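Local coordinates for Non-structural protein (Porcine reproductive and respiratory syndrome virus, PDB 3IFU) that is a zinc-binding, papain-like cysteine protease at the start of the viral replicase polyprotein and probably suppresses host interferon-beta production, at residues 15-19 with 78-82. Numbering follows the deposited sequence.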
# COMPACT_ATOMS: atom_id res chain seq x y z
N ARG A 15 9.57 17.69 -7.97
CA ARG A 15 9.63 17.15 -6.61
C ARG A 15 9.63 15.62 -6.48
O ARG A 15 9.17 14.88 -7.35
CB ARG A 15 8.51 17.74 -5.75
CG ARG A 15 8.65 19.24 -5.56
CD ARG A 15 7.62 19.78 -4.60
NE ARG A 15 7.61 21.24 -4.58
CZ ARG A 15 7.13 21.99 -5.57
NH1 ARG A 15 7.17 23.31 -5.47
NH2 ARG A 15 6.62 21.42 -6.65
N VAL A 16 10.16 15.17 -5.34
CA VAL A 16 10.30 13.76 -5.05
C VAL A 16 9.61 13.31 -3.76
O VAL A 16 9.38 14.12 -2.85
CB VAL A 16 11.81 13.42 -4.98
CG1 VAL A 16 12.03 12.13 -4.23
CG2 VAL A 16 12.39 13.33 -6.38
N PHE A 17 9.27 12.03 -3.69
CA PHE A 17 8.66 11.45 -2.50
C PHE A 17 9.29 10.09 -2.28
O PHE A 17 9.90 9.54 -3.18
CB PHE A 17 7.12 11.35 -2.64
CG PHE A 17 6.64 10.36 -3.68
CD1 PHE A 17 6.48 9.01 -3.36
CD2 PHE A 17 6.28 10.80 -4.96
CE1 PHE A 17 5.97 8.11 -4.31
CE2 PHE A 17 5.77 9.91 -5.91
CZ PHE A 17 5.61 8.56 -5.58
N VAL A 18 9.17 9.55 -1.07
CA VAL A 18 9.76 8.25 -0.76
C VAL A 18 8.70 7.23 -0.34
O VAL A 18 7.91 7.48 0.58
CB VAL A 18 10.82 8.39 0.34
CG1 VAL A 18 11.58 7.09 0.52
CG2 VAL A 18 11.78 9.50 -0.01
N ALA A 19 8.68 6.09 -1.03
CA ALA A 19 7.75 4.99 -0.75
C ALA A 19 8.62 3.77 -0.52
O ALA A 19 9.47 3.43 -1.36
CB ALA A 19 6.81 4.77 -1.92
N LEU A 78 9.06 13.25 3.69
CA LEU A 78 9.13 12.91 2.28
C LEU A 78 8.48 11.54 2.09
O LEU A 78 8.05 11.17 0.99
CB LEU A 78 10.58 12.86 1.79
CG LEU A 78 11.25 14.18 1.44
CD1 LEU A 78 12.71 13.95 1.11
CD2 LEU A 78 10.55 14.81 0.26
N SER A 79 8.43 10.80 3.19
CA SER A 79 7.85 9.47 3.23
C SER A 79 6.33 9.49 3.45
O SER A 79 5.66 8.50 3.22
CB SER A 79 8.55 8.68 4.35
OG SER A 79 7.91 7.45 4.59
N ALA A 80 5.79 10.63 3.87
CA ALA A 80 4.35 10.74 4.11
C ALA A 80 3.56 11.29 2.92
O ALA A 80 2.33 11.20 2.89
CB ALA A 80 4.09 11.59 5.35
N ILE A 81 4.27 11.84 1.94
CA ILE A 81 3.63 12.42 0.76
C ILE A 81 2.69 11.47 0.00
O ILE A 81 1.52 11.79 -0.23
CB ILE A 81 4.68 13.01 -0.21
CG1 ILE A 81 5.53 14.06 0.53
CG2 ILE A 81 3.99 13.66 -1.40
CD1 ILE A 81 6.41 14.89 -0.35
N PHE A 82 3.19 10.29 -0.38
CA PHE A 82 2.37 9.33 -1.11
C PHE A 82 1.16 8.80 -0.32
O PHE A 82 0.04 8.82 -0.82
CB PHE A 82 3.22 8.15 -1.60
CG PHE A 82 2.43 7.13 -2.35
CD1 PHE A 82 1.92 7.40 -3.61
CD2 PHE A 82 2.12 5.91 -1.76
CE1 PHE A 82 1.11 6.49 -4.28
CE2 PHE A 82 1.30 4.99 -2.41
CZ PHE A 82 0.80 5.28 -3.68
O HOH W 1 5.68 9.72 0.38
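Val18 N donates to Leu78 O at 2.8 Å, a nearly straight bond (169° at the hydrogen). A water continues this polar link: it donates hydrogen bonds to Leu78 O (2.8 Å) and Val18 O and accepts from Phe82 N at 2.7 Å, so Leu78 O receives two bonds. Val18 O also meets Ser79 CA in a CA-H...O contact of 3.3 Å, and the Leu78 CD2 methyl lies on the carbonyl oxygen of Val16. Strand 16-18, paired antiparallel with strand 23-25 in the N-terminal zinc-finger region, is thereby joined to segment 78-82, which runs into helix 81-87 of the papain-like protease region; Val16 O is hydrogen-bonded to Tyr106 OH of helix 94-108. The apolar contacts lie around this polar seam. With chi1 at 67°, Phe17 CG sits between the backbone N and the carbonyl carbon, and ring atom CD1 comes within 3.8 Å of Phe82 CB. The two ring planes differ by just 16°, but the rings are so displaced that they hardly overlap, and Tyr24 meets the Phe17 ring as well. Phe17 CB packs on Ile81 CB at 3.8 Å, while Val18 CG2 lies against Leu78 CB. Pro136 and Gly137 of the second subunit pack on Ala19 and Phe82, respectively.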